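Local coordinates for protein 4-hydroxybutyrate CoA-transferase (Porphyromonas gingivalis, PDB 3EH7) that probably moves coenzyme A between acyl-CoA thioesters and small carboxylic acids such as acetate, at residues Arg14-Glu19 and Tyr179-Asp184; Asn27-Ala32 and His119-Ile124; Tyr188-Pro193 and Phe273-Glu278; Glu318-Gly323 and Pro374-Gly379; Asn353-Met358 and Val389-Thr394. All coordinates share one frame; numbering follows the deposited sequence. Where two conformers were deposited one is given.

Interaction 1 (Arg14-Glu19 and Tyr179-Asp184)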
# COMPACT_ATOMS: atom_id res chain seq x y z
N ARG A 14 22.63 17.22 35.55
CA ARG A 14 21.40 16.58 35.04
C ARG A 14 21.32 15.07 35.31
O ARG A 14 20.34 14.44 34.94
CB ARG A 14 21.28 16.80 33.53
CG ARG A 14 20.82 18.20 33.14
CD ARG A 14 20.83 18.35 31.63
NE ARG A 14 22.20 18.51 31.12
CZ ARG A 14 22.65 18.01 29.97
NH1 ARG A 14 21.84 17.30 29.17
NH2 ARG A 14 23.92 18.22 29.61
N ILE A 15 22.35 14.51 35.95
CA ILE A 15 22.42 13.08 36.23
C ILE A 15 21.60 12.80 37.49
O ILE A 15 21.78 13.44 38.52
CB ILE A 15 23.90 12.58 36.34
CG1 ILE A 15 24.55 12.58 34.96
CG2 ILE A 15 23.97 11.17 36.92
CD1 ILE A 15 26.01 12.16 34.95
N VAL A 16 20.66 11.87 37.39
CA VAL A 16 19.77 11.57 38.52
C VAL A 16 19.54 10.07 38.54
O VAL A 16 19.92 9.36 37.62
CB VAL A 16 18.39 12.28 38.39
CG1 VAL A 16 18.55 13.80 38.25
CG2 VAL A 16 17.60 11.71 37.25
N SER A 17 18.92 9.60 39.61
CA SER A 17 18.56 8.20 39.69
C SER A 17 17.36 7.97 38.77
O SER A 17 16.65 8.93 38.45
CB SER A 17 18.20 7.82 41.11
OG SER A 17 16.90 8.28 41.42
N ALA A 18 17.17 6.71 38.37
CA ALA A 18 16.01 6.28 37.57
C ALA A 18 14.69 6.71 38.20
O ALA A 18 13.77 7.16 37.50
CB ALA A 18 16.02 4.75 37.38
N GLU A 19 14.60 6.56 39.51
CA GLU A 19 13.41 6.93 40.28
C GLU A 19 13.13 8.44 40.23
O GLU A 19 11.99 8.87 40.06
CB GLU A 19 13.57 6.45 41.73
CG GLU A 19 12.63 7.11 42.74
CD GLU A 19 12.52 6.36 44.08
OE1 GLU A 19 12.90 6.95 45.10
OE2 GLU A 19 12.06 5.18 44.10
N TYR A 179 16.89 14.81 31.59
CA TYR A 179 17.53 14.04 32.65
C TYR A 179 18.36 12.93 32.08
O TYR A 179 18.06 12.39 31.01
CB TYR A 179 16.51 13.47 33.62
CG TYR A 179 15.64 14.53 34.20
CD1 TYR A 179 16.03 15.22 35.35
CD2 TYR A 179 14.43 14.87 33.59
CE1 TYR A 179 15.22 16.22 35.88
CE2 TYR A 179 13.63 15.86 34.11
CZ TYR A 179 14.02 16.52 35.25
OH TYR A 179 13.21 17.50 35.76
N ILE A 180 19.43 12.63 32.80
CA ILE A 180 20.34 11.54 32.46
C ILE A 180 20.36 10.51 33.60
O ILE A 180 20.59 10.84 34.76
CB ILE A 180 21.77 12.04 32.22
CG1 ILE A 180 21.81 12.93 30.98
CG2 ILE A 180 22.72 10.87 32.04
CD1 ILE A 180 23.06 13.83 30.94
N VAL A 181 20.09 9.27 33.25
CA VAL A 181 20.11 8.20 34.22
C VAL A 181 21.26 7.25 33.86
O VAL A 181 21.24 6.63 32.79
CB VAL A 181 18.76 7.46 34.20
CG1 VAL A 181 18.83 6.21 35.07
CG2 VAL A 181 17.65 8.42 34.65
N MSE A 182 22.27 7.15 34.72
CA MSE A 182 23.40 6.27 34.41
C MSE A 182 23.04 4.79 34.64
O MSE A 182 22.27 4.45 35.53
CB MSE A 182 24.67 6.67 35.19
CG MSE A 182 25.21 8.12 34.92
SE MSE A 182 25.42 8.54 33.05
CE MSE A 182 26.73 7.13 32.64
N ALA A 183 23.60 3.92 33.81
CA ALA A 183 23.37 2.48 33.98
C ALA A 183 24.54 1.62 33.49
O ALA A 183 25.44 2.08 32.79
CB ALA A 183 22.10 2.09 33.28
N ASP A 184 24.53 0.34 33.88
CA ASP A 184 25.53 -0.62 33.42
C ASP A 184 24.95 -2.03 33.48
O ASP A 184 24.94 -2.67 34.52
CB ASP A 184 26.81 -0.49 34.27
CG ASP A 184 27.96 -1.36 33.75
OD1 ASP A 184 27.86 -1.91 32.63
OD2 ASP A 184 28.97 -1.50 34.49
O HOH W 1 22.26 7.92 37.34
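Ile-180, which buries more surface here than any other residue, is gripped at both of its backbone polar atoms by the short strand at Ile-15. Its N donates to Arg-14 O (2.9 Å) from 38° above the carbonyl plane, and its O accepts from Val-16 N (2.8 Å) almost in line with the C=O. Ile-15 sits between the two bonds as the parallel partner of Ile-180 and adds a CA-H...O contact, its CA lying 3.2 Å from Ile-180 O. Both isoleucines point to one face of the sheet, where Ile-15 CG1 packs on Ile-180 CG2 at 3.8 Å. Beyond them, Ile-15 CG2 reaches CG of Met-182, a selenomethionine, at 3.9 Å. The Arg-14 chain bends at chi3 (-76°), which sets NE; the guanidinium has Ile-180 CD1 over one face, toward the rim, with NH1 to CD1 at 4.1 Å. That NH1 also donates to the backbone oxygens of Ile-174 and Leu-177. On the opposite face from the isoleucines, Val-16 CG2 faces Val-181 CG2. Past this point a water donates to Val-16 O (2.8 Å) and accepts from Met-182 N (2.7 Å). Strand 15-16 is outermost, within this chain, in the six-stranded parallel sheet; only two direct bonds tie it across this pair before water takes over, so apolar packing on the isoleucine face and the Arg-14 bonds contribute too.

Interaction 2 (Asn27-Ala32 and His119-Ile124)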
# COMPACT_ATOMS: atom_id res chain seq x y z
N ASN A 27 0.47 12.24 35.12
CA ASN A 27 -0.67 11.39 34.77
C ASN A 27 -1.30 11.82 33.46
O ASN A 27 -1.34 13.00 33.14
CB ASN A 27 -1.74 11.36 35.88
CG ASN A 27 -1.80 10.00 36.59
OD1 ASN A 27 -2.10 8.95 35.96
ND2 ASN A 27 -1.49 10.01 37.88
N GLY A 28 -1.75 10.84 32.69
CA GLY A 28 -2.35 11.11 31.39
C GLY A 28 -1.38 11.35 30.24
O GLY A 28 -1.83 11.62 29.14
N GLU A 29 -0.07 11.30 30.50
CA GLU A 29 0.93 11.55 29.45
C GLU A 29 1.21 10.28 28.65
O GLU A 29 0.94 9.17 29.12
CB GLU A 29 2.22 12.14 30.05
CG GLU A 29 2.10 13.64 30.41
CD GLU A 29 3.39 14.24 30.93
OE1 GLU A 29 4.29 13.46 31.33
OE2 GLU A 29 3.52 15.49 30.95
N ARG A 30 1.67 10.44 27.42
CA ARG A 30 2.13 9.30 26.64
C ARG A 30 3.66 9.25 26.68
O ARG A 30 4.33 10.25 26.40
CB ARG A 30 1.65 9.37 25.20
CG ARG A 30 1.92 8.09 24.46
CD ARG A 30 1.65 8.16 22.97
NE ARG A 30 0.27 7.82 22.62
CZ ARG A 30 -0.71 8.70 22.49
NH1 ARG A 30 -0.49 10.00 22.71
NH2 ARG A 30 -1.93 8.29 22.16
N VAL A 31 4.19 8.09 27.02
CA VAL A 31 5.63 7.90 27.21
C VAL A 31 6.08 6.91 26.17
O VAL A 31 5.53 5.83 26.10
CB VAL A 31 5.91 7.31 28.61
CG1 VAL A 31 7.41 7.16 28.83
CG2 VAL A 31 5.28 8.15 29.68
N ALA A 32 7.06 7.31 25.35
CA ALA A 32 7.65 6.42 24.35
C ALA A 32 8.95 5.87 24.92
O ALA A 32 9.67 6.58 25.63
CB ALA A 32 7.91 7.18 23.07
N HIS A 119 1.14 12.17 19.64
CA HIS A 119 1.82 13.06 20.54
C HIS A 119 2.54 12.25 21.61
O HIS A 119 1.95 11.37 22.26
CB HIS A 119 0.82 14.03 21.19
CG HIS A 119 1.42 14.91 22.24
ND1 HIS A 119 2.03 16.12 21.94
CD2 HIS A 119 1.53 14.76 23.58
CE1 HIS A 119 2.48 16.67 23.05
NE2 HIS A 119 2.19 15.87 24.06
N ILE A 120 3.81 12.59 21.83
CA ILE A 120 4.61 11.94 22.84
C ILE A 120 5.06 12.99 23.85
O ILE A 120 5.78 13.93 23.51
CB ILE A 120 5.83 11.26 22.21
CG1 ILE A 120 5.37 9.99 21.49
CG2 ILE A 120 6.88 10.95 23.27
CD1 ILE A 120 6.32 9.56 20.45
N ASP A 121 4.64 12.83 25.10
CA ASP A 121 5.00 13.80 26.09
C ASP A 121 6.41 13.54 26.64
O ASP A 121 7.12 14.49 26.99
CB ASP A 121 4.00 13.76 27.23
CG ASP A 121 2.58 14.11 26.78
OD1 ASP A 121 2.26 15.31 26.71
OD2 ASP A 121 1.79 13.19 26.50
N VAL A 122 6.79 12.26 26.73
CA VAL A 122 8.03 11.84 27.35
C VAL A 122 8.68 10.75 26.50
O VAL A 122 8.00 9.81 26.07
CB VAL A 122 7.80 11.33 28.76
CG1 VAL A 122 9.12 10.90 29.41
CG2 VAL A 122 7.17 12.41 29.59
N ALA A 123 9.97 10.90 26.21
CA ALA A 123 10.75 9.87 25.53
C ALA A 123 11.78 9.38 26.53
O ALA A 123 12.57 10.19 27.06
CB ALA A 123 11.46 10.44 24.29
N ILE A 124 11.76 8.09 26.84
CA ILE A 124 12.82 7.50 27.65
C ILE A 124 13.63 6.64 26.68
O ILE A 124 13.17 5.58 26.24
CB ILE A 124 12.30 6.67 28.83
CG1 ILE A 124 11.23 7.42 29.61
CG2 ILE A 124 13.43 6.39 29.80
CD1 ILE A 124 10.72 6.66 30.83
O HOH W 2 6.19 16.24 29.29
O HOH W 3 4.21 17.10 28.16
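Glu-29 and Asp-121 stack their carboxylate planes, 6° apart, and the Glu-29 CG methylene lies 3.7 Å from the carboxylate carbon Asp-121 CG. Glu-29 OE2 and Asp-121 OD1, 4.4 Å apart, would probably repel, but Lys-26 makes a salt bridge to OE2, and one water links OE2 with Asp-121 O, another with Asp-121 OD1. Asp-121 has CG beside its own N (chi1 -62°), and its oxygens serve different partners: OD2 accepts Arg-30 N at 2.9 Å on the anti side, while OD1, which lies in the imidazole plane, takes His-119 NE2 at 2.7 Å from above the carboxylate plane. Arg-30 has CG anti to its backbone N (chi1 -170°). Its chain bends at chi3, and NH1 donates to His-119 O at 2.8 Å while NH2 pairs with Glu-58. Arg-30 O accepts from both Asp-121 N and Val-122 N. Further in, Ala-32 N bonds Val-122 O and Ile-124 N bonds Ala-32 O. Val-31 and Val-122 lie side by side; on the other face Ala-32 CB meets Ile-120 CD1 at 3.9 Å. Parallel neighbours of this kind, 30-33 beside 122-127 with helix 145-151 packed on Ala-32, are typical of Rossmann-like alpha/beta sheets.

Interaction 3 (Tyr188-Pro193 and Phe273-Glu278)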
# COMPACT_ATOMS: atom_id res chain seq x y z
N TYR A 188 18.91 -6.44 26.41
CA TYR A 188 18.17 -7.69 26.15
C TYR A 188 18.81 -8.41 24.98
O TYR A 188 19.12 -7.79 23.97
CB TYR A 188 16.67 -7.46 25.89
CG TYR A 188 15.90 -7.04 27.12
CD1 TYR A 188 15.93 -7.80 28.28
CD2 TYR A 188 15.15 -5.87 27.13
CE1 TYR A 188 15.23 -7.42 29.42
CE2 TYR A 188 14.44 -5.48 28.27
CZ TYR A 188 14.48 -6.25 29.41
OH TYR A 188 13.79 -5.86 30.54
N SER A 189 19.04 -9.72 25.15
CA SER A 189 19.55 -10.55 24.08
C SER A 189 18.59 -11.68 23.72
O SER A 189 17.68 -12.02 24.47
CB SER A 189 20.91 -11.12 24.44
OG SER A 189 20.82 -11.91 25.59
N LEU A 190 18.83 -12.25 22.56
CA LEU A 190 18.05 -13.36 22.05
C LEU A 190 18.99 -14.52 21.83
O LEU A 190 20.08 -14.34 21.25
CB LEU A 190 17.51 -13.03 20.68
CG LEU A 190 16.36 -12.09 20.47
CD1 LEU A 190 16.24 -11.91 18.98
CD2 LEU A 190 15.09 -12.65 21.07
N ALA A 191 18.54 -15.69 22.25
CA ALA A 191 19.13 -16.95 21.82
C ALA A 191 18.45 -17.36 20.52
O ALA A 191 17.26 -17.08 20.32
CB ALA A 191 18.93 -18.05 22.88
N LYS A 192 19.21 -18.01 19.64
CA LYS A 192 18.67 -18.50 18.38
C LYS A 192 17.85 -19.75 18.69
O LYS A 192 18.27 -20.56 19.49
CB LYS A 192 19.79 -18.82 17.37
CG LYS A 192 20.33 -17.59 16.61
CD LYS A 192 21.76 -17.83 16.07
CE LYS A 192 21.74 -18.62 14.76
NZ LYS A 192 21.29 -17.79 13.63
N PRO A 193 16.66 -19.88 18.06
CA PRO A 193 15.78 -21.01 18.35
C PRO A 193 16.16 -22.26 17.58
O PRO A 193 16.91 -22.18 16.63
CB PRO A 193 14.43 -20.52 17.85
CG PRO A 193 14.78 -19.60 16.69
CD PRO A 193 16.15 -19.04 16.97
N PHE A 273 16.68 -1.04 13.63
CA PHE A 273 16.95 -1.54 14.98
C PHE A 273 17.64 -2.91 14.90
O PHE A 273 17.69 -3.55 13.82
CB PHE A 273 15.69 -1.53 15.88
CG PHE A 273 14.72 -2.69 15.68
CD1 PHE A 273 13.76 -2.65 14.66
CD2 PHE A 273 14.76 -3.80 16.50
CE1 PHE A 273 12.85 -3.70 14.45
CE2 PHE A 273 13.85 -4.90 16.30
CZ PHE A 273 12.89 -4.84 15.28
N LEU A 274 18.22 -3.33 16.02
CA LEU A 274 19.01 -4.58 16.08
C LEU A 274 18.69 -5.32 17.35
O LEU A 274 18.39 -4.70 18.37
CB LEU A 274 20.50 -4.28 16.08
CG LEU A 274 21.03 -3.52 14.88
CD1 LEU A 274 22.45 -3.06 15.12
CD2 LEU A 274 20.91 -4.37 13.60
N MSE A 275 18.72 -6.65 17.26
CA MSE A 275 18.59 -7.51 18.44
C MSE A 275 19.23 -8.87 18.17
O MSE A 275 19.11 -9.41 17.08
CB MSE A 275 17.11 -7.69 18.79
CG MSE A 275 16.89 -8.61 19.98
SE MSE A 275 15.13 -8.43 20.75
CE MSE A 275 14.34 -7.24 19.44
N GLY A 276 19.92 -9.41 19.17
CA GLY A 276 20.58 -10.70 19.02
C GLY A 276 21.36 -11.03 20.26
O GLY A 276 21.00 -10.58 21.33
N SER A 277 22.42 -11.81 20.11
CA SER A 277 23.22 -12.22 21.23
C SER A 277 24.18 -11.10 21.60
O SER A 277 24.35 -10.12 20.88
CB SER A 277 24.02 -13.49 20.91
OG SER A 277 25.07 -13.19 20.00
N GLU A 278 24.84 -11.29 22.74
CA GLU A 278 25.90 -10.38 23.17
C GLU A 278 26.96 -10.26 22.08
O GLU A 278 27.56 -9.20 21.89
CB GLU A 278 26.49 -10.85 24.50
CG GLU A 278 26.95 -9.72 25.42
CD GLU A 278 25.98 -8.53 25.48
OE1 GLU A 278 24.72 -8.71 25.55
OE2 GLU A 278 26.50 -7.38 25.46
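Where helix 278-284 begins, Leu-190 and Ser-189 of the long connection between strand 179-183 and helix 197-208 lie against Gly-276, one residue ahead of the N-cap Ser-277. A single hydrogen bond joins the two pieces: Leu-190 N donates to Gly-276 O at 3.0 Å, the N standing 67° above the carbonyl plane. The same oxygen lies 3.1 Å from Ser-189 CA in a bent CA-H...O contact and 3.2 Å from Ser-189 CB, so CA and CB of the serine both lie against this oxygen. Gly-276 is nearly fully extended, and its N is held by Tyr-281 OH, a hydroxyl that also bonds Tyr-188 O. One tyrosine of the helix thus touches both segments.

Ser-277 belongs to the helix start itself: its OG makes a weak capping bond to Asp-279 N and a hydrogen bond to Asp-246 OD1. On the other side of Gly-276 the chain runs back into strand 273-274, which pairs in parallel with strand 243-244. The contact so brings a connection from the N-terminal family region onto the strand-to-helix link at the roughly defined start of the C-terminal one. The apolar part is carried by Leu-190 and Met-275, a selenomethionine, whose side chains cross at about a right angle. In the conformer of Met-275 described, one of two modelled, CG sits 3.5 Å from Leu-190 CD1, a detail that holds for this conformer and is tentative. Met-275 CG stands anti to its backbone N (chi1 178°), while Ile-220 packs on Leu-190 from another loop.

Interaction 4 (Glu318-Gly323 and Pro374-Gly379)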
# COMPACT_ATOMS: atom_id res chain seq x y z
N GLU A 318 -1.97 -15.85 9.09
CA GLU A 318 -2.75 -16.60 8.11
C GLU A 318 -2.84 -15.85 6.79
O GLU A 318 -2.65 -14.63 6.73
CB GLU A 318 -4.15 -16.96 8.64
CG GLU A 318 -5.03 -15.76 8.89
CD GLU A 318 -6.41 -16.07 9.51
OE1 GLU A 318 -6.81 -17.25 9.64
OE2 GLU A 318 -7.10 -15.09 9.84
N ILE A 319 -3.12 -16.62 5.74
CA ILE A 319 -3.37 -16.10 4.40
C ILE A 319 -4.57 -16.83 3.82
O ILE A 319 -4.71 -18.07 3.96
CB ILE A 319 -2.13 -16.19 3.49
CG1 ILE A 319 -2.48 -15.72 2.08
CG2 ILE A 319 -1.62 -17.59 3.38
CD1 ILE A 319 -1.31 -15.36 1.25
N ASP A 320 -5.50 -16.07 3.25
CA ASP A 320 -6.69 -16.68 2.70
C ASP A 320 -6.45 -17.07 1.26
O ASP A 320 -5.42 -16.75 0.68
CB ASP A 320 -7.96 -15.86 2.94
CG ASP A 320 -8.10 -14.64 2.05
OD1 ASP A 320 -7.29 -14.42 1.13
OD2 ASP A 320 -9.05 -13.87 2.32
N LEU A 321 -7.41 -17.77 0.69
CA LEU A 321 -7.26 -18.31 -0.67
C LEU A 321 -7.17 -17.24 -1.77
O LEU A 321 -6.85 -17.57 -2.91
CB LEU A 321 -8.38 -19.30 -0.97
CG LEU A 321 -8.26 -20.64 -0.22
CD1 LEU A 321 -9.42 -21.55 -0.53
CD2 LEU A 321 -6.93 -21.32 -0.51
N MSE A 322 -7.50 -15.98 -1.44
CA MSE A 322 -7.39 -14.87 -2.40
C MSE A 322 -6.02 -14.23 -2.33
O MSE A 322 -5.64 -13.48 -3.22
CB MSE A 322 -8.46 -13.81 -2.13
CG MSE A 322 -9.86 -14.32 -2.29
SE MSE A 322 -11.14 -12.89 -2.19
CE MSE A 322 -10.60 -12.11 -0.48
N GLY A 323 -5.31 -14.52 -1.24
CA GLY A 323 -4.02 -13.93 -0.99
C GLY A 323 -4.02 -12.82 0.06
O GLY A 323 -3.00 -12.17 0.21
N PRO A 374 -9.63 -20.71 3.98
CA PRO A 374 -10.64 -20.25 3.03
C PRO A 374 -11.09 -18.79 3.28
O PRO A 374 -11.32 -18.05 2.33
CB PRO A 374 -11.79 -21.23 3.21
CG PRO A 374 -11.54 -21.90 4.52
CD PRO A 374 -10.11 -21.80 4.86
N ILE A 375 -11.19 -18.40 4.55
CA ILE A 375 -11.64 -17.06 4.93
C ILE A 375 -10.82 -16.65 6.15
O ILE A 375 -10.57 -17.46 7.03
CB ILE A 375 -13.15 -17.01 5.30
CG1 ILE A 375 -14.02 -17.27 4.09
CG2 ILE A 375 -13.55 -15.63 5.85
CD1 ILE A 375 -15.34 -17.88 4.47
N ILE A 376 -10.39 -15.40 6.19
CA ILE A 376 -9.63 -14.94 7.36
C ILE A 376 -10.48 -15.05 8.62
O ILE A 376 -11.69 -15.17 8.55
CB ILE A 376 -9.10 -13.49 7.20
CG1 ILE A 376 -10.25 -12.46 7.16
CG2 ILE A 376 -8.17 -13.39 5.95
CD1 ILE A 376 -9.76 -10.97 7.03
N ALA A 377 -9.84 -15.01 9.77
CA ALA A 377 -10.58 -15.11 11.02
C ALA A 377 -11.48 -13.88 11.20
O ALA A 377 -11.20 -12.79 10.72
CB ALA A 377 -9.62 -15.28 12.20
N GLU A 378 -12.60 -14.10 11.88
CA GLU A 378 -13.59 -13.08 12.17
C GLU A 378 -12.94 -11.87 12.82
O GLU A 378 -12.30 -12.00 13.82
CB GLU A 378 -14.58 -13.68 13.16
CG GLU A 378 -15.66 -12.78 13.61
CD GLU A 378 -16.82 -12.83 12.69
OE1 GLU A 378 -16.62 -13.13 11.48
OE2 GLU A 378 -17.94 -12.56 13.18
N GLY A 379 -13.09 -10.69 12.22
CA GLY A 379 -12.52 -9.48 12.76
C GLY A 379 -11.03 -9.30 12.56
O GLY A 379 -10.47 -8.30 13.02
O HOH W 4 -9.18 -18.30 9.60
O HOH W 5 -11.16 -14.02 3.73
O HOH W 6 -11.78 -15.21 1.14
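Glu-318 and Asp-320, on a strand that runs into an Asx turn, face the backbone of residues 374-377 with their carboxylates. Strand 318-320 lies in a small mixed sheet between strands 372-373 and 325-326. The turn is built on Asp-320: OD1 accepts from Met-322 N (3.0 Å), the donor standing above the carboxylate plane, within a type I beta turn closed by Gly-323 N to Asp-320 O (2.9 Å). Asp-320 OD1 also accepts from Gln-324 N.

Direct hydrogen bonding between the segments rests on Glu-318. Its CG lies between the backbone N and the carbonyl carbon (chi1 65°), and beyond CG the chain is extended, leaving OE2 to accept Ala-377 N at 2.7 Å on the syn side, 25° out of the carboxylate plane.

Three waters extend the polar contact. One donates to both Glu-318 OE1 and Ile-375 O. Another accepts from Ile-376 N at 2.9 Å and donates to Asp-320 OD2, and a third links Asp-320 OD2 with Pro-374 O, which also receives a bond from Arg-432.

Apolar packing completes the contact. Ile-376 CG2 covers Asp-320, 3.9 Å from its CB, and Leu-321 lies on Pro-374, both residues also touching Leu-425 of helix 419-433. Glu-378 and Ile-375 pack against Ile-375 and Glu-378 of the second subunit, respectively. The Leu-321 contact is made by CD1, 4.0 Å from Pro-374 CA.

Interaction 5 (Asn353-Met358 and Val389-Thr394)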
# COMPACT_ATOMS: atom_id res chain seq x y z
N ASN A 353 13.98 -6.09 -10.18
CA ASN A 353 13.91 -7.53 -9.94
C ASN A 353 13.58 -7.87 -8.48
O ASN A 353 14.00 -8.90 -7.97
CB ASN A 353 15.22 -8.19 -10.38
CG ASN A 353 15.23 -9.71 -10.17
OD1 ASN A 353 14.21 -10.39 -10.34
ND2 ASN A 353 16.40 -10.25 -9.80
N GLY A 354 12.83 -7.00 -7.80
CA GLY A 354 12.44 -7.24 -6.42
C GLY A 354 11.43 -8.37 -6.21
O GLY A 354 10.66 -8.71 -7.13
N LYS A 355 11.46 -8.97 -5.01
CA LYS A 355 10.60 -10.09 -4.63
C LYS A 355 10.22 -9.89 -3.19
O LYS A 355 11.04 -9.48 -2.44
CB LYS A 355 11.37 -11.42 -4.66
CG LYS A 355 12.08 -11.70 -5.97
CD LYS A 355 12.62 -13.13 -6.06
CE LYS A 355 13.56 -13.21 -7.24
NZ LYS A 355 14.16 -14.55 -7.48
N SER A 356 8.97 -10.15 -2.81
CA SER A 356 8.66 -10.33 -1.43
C SER A 356 8.07 -11.71 -1.24
O SER A 356 7.34 -12.25 -2.10
CB SER A 356 7.72 -9.26 -0.91
OG SER A 356 6.43 -9.46 -1.34
N ILE A 357 8.42 -12.26 -0.09
CA ILE A 357 8.05 -13.61 0.29
C ILE A 357 7.35 -13.58 1.63
O ILE A 357 7.84 -12.97 2.59
CB ILE A 357 9.31 -14.51 0.41
CG1 ILE A 357 10.05 -14.55 -0.93
CG2 ILE A 357 8.93 -15.92 0.89
CD1 ILE A 357 11.50 -14.95 -0.83
N MSE A 358 6.20 -14.22 1.69
CA MSE A 358 5.52 -14.54 2.94
C MSE A 358 5.85 -16.03 3.23
O MSE A 358 5.34 -16.90 2.57
CB MSE A 358 4.02 -14.32 2.80
CG MSE A 358 3.61 -12.83 2.62
SE MSE A 358 4.08 -11.84 4.26
CE MSE A 358 3.95 -10.06 3.53
N VAL A 389 0.38 -9.07 -2.59
CA VAL A 389 1.14 -10.26 -2.17
C VAL A 389 1.88 -10.80 -3.40
O VAL A 389 1.35 -10.71 -4.51
CB VAL A 389 0.18 -11.27 -1.53
CG1 VAL A 389 -0.93 -11.68 -2.55
CG2 VAL A 389 0.95 -12.50 -0.99
N ASP A 390 3.09 -11.34 -3.22
CA ASP A 390 3.93 -11.78 -4.33
C ASP A 390 4.12 -13.31 -4.18
O ASP A 390 3.23 -14.07 -4.58
CB ASP A 390 5.23 -10.96 -4.25
CG ASP A 390 6.16 -11.19 -5.40
OD1 ASP A 390 5.77 -11.91 -6.34
OD2 ASP A 390 7.29 -10.60 -5.34
N TYR A 391 5.21 -13.76 -3.54
CA TYR A 391 5.44 -15.17 -3.21
C TYR A 391 4.93 -15.56 -1.85
O TYR A 391 5.01 -14.79 -0.86
CB TYR A 391 6.94 -15.48 -3.22
CG TYR A 391 7.62 -15.39 -4.55
CD1 TYR A 391 8.21 -14.20 -4.96
CD2 TYR A 391 7.73 -16.50 -5.38
CE1 TYR A 391 8.87 -14.09 -6.19
CE2 TYR A 391 8.40 -16.43 -6.62
CZ TYR A 391 8.96 -15.21 -7.00
OH TYR A 391 9.61 -15.08 -8.17
N VAL A 392 4.43 -16.78 -1.77
CA VAL A 392 4.09 -17.39 -0.50
C VAL A 392 4.83 -18.70 -0.42
O VAL A 392 4.86 -19.45 -1.40
CB VAL A 392 2.57 -17.63 -0.37
CG1 VAL A 392 2.24 -18.41 0.91
CG2 VAL A 392 1.80 -16.28 -0.43
N VAL A 393 5.47 -18.96 0.71
CA VAL A 393 6.32 -20.15 0.86
C VAL A 393 5.99 -20.92 2.13
O VAL A 393 5.94 -20.34 3.23
CB VAL A 393 7.82 -19.77 0.90
CG1 VAL A 393 8.67 -21.01 1.09
CG2 VAL A 393 8.25 -19.01 -0.37
N THR A 394 5.74 -22.22 1.97
CA THR A 394 5.62 -23.14 3.10
C THR A 394 6.62 -24.28 2.96
O THR A 394 7.37 -24.33 1.99
CB THR A 394 4.21 -23.73 3.22
OG1 THR A 394 4.01 -24.69 2.18
CG2 THR A 394 3.14 -22.63 3.16
O HOH W 7 8.64 -10.52 -7.65
O HOH W 8 4.57 -11.77 -0.68
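Ile-357 and Tyr-391 pair in parallel, as do Met-358 and Val-392, on strands whose axes pass 4.5 Å apart at 38°. Tyr-391 N donates to Ser-356 O, Met-358 N to Tyr-391 O, and Val-393 N to Met-358 O. Ahead of these, a side chain stands in for main chain: Asp-390, its CG anti to the backbone N (chi1 -175°), offers OD2 to Ser-356 N at 3.1 Å on the anti side, while OD1 is held by Gln-400. A water donates to both Asp-390 OD2 and Gly-354 O. Another accepts from Asp-390 N, donates to Tyr-391 O, and is hydrogen-bonded to Ser-356 OG. The Tyr-391 ring keeps Ser-356 O at its edge, and CE1 meets the extended aliphatic chain of Lys-355, 3.9 Å from CD; the lysine's NZ goes on to Leu-209 O. Packing is tight at Ile-357 CG2, 3.4 Å from Val-393 CG2. In the mixed sheet, strand 355-359 runs between 310-314 and 391-394, with 397-400 antiparallel at the edge. Helix 341-350 packs on Ser-356 and Met-358, helix 197-208 on Val-393, and helix 406-414 on Val-389 and Val-392.

Interactions 1 and 2 belong to one parallel sheet, their centres 18 Å apart: interaction 1 adds its edge strand, interaction 2 joins two strands further across, and strands 179-183 and 122-127 flank strand 154-160. Interactions 4 and 5 lie on the other side of the chain's centre from interaction 1, with centres 17 Å apart, and they touch: Gly-323 O lies 3.5 Å from Val-389 CG1, and Ile-319 CD1 3.7 Å from Val-392 CG2. Their segments alternate along the chain. Interaction 3 is nearest the middle, its centre about 12 Å from that of the chain, 25 Å from interaction 1 and 26 Å from interaction 5, between the parallel sheet and the region of interactions 4 and 5.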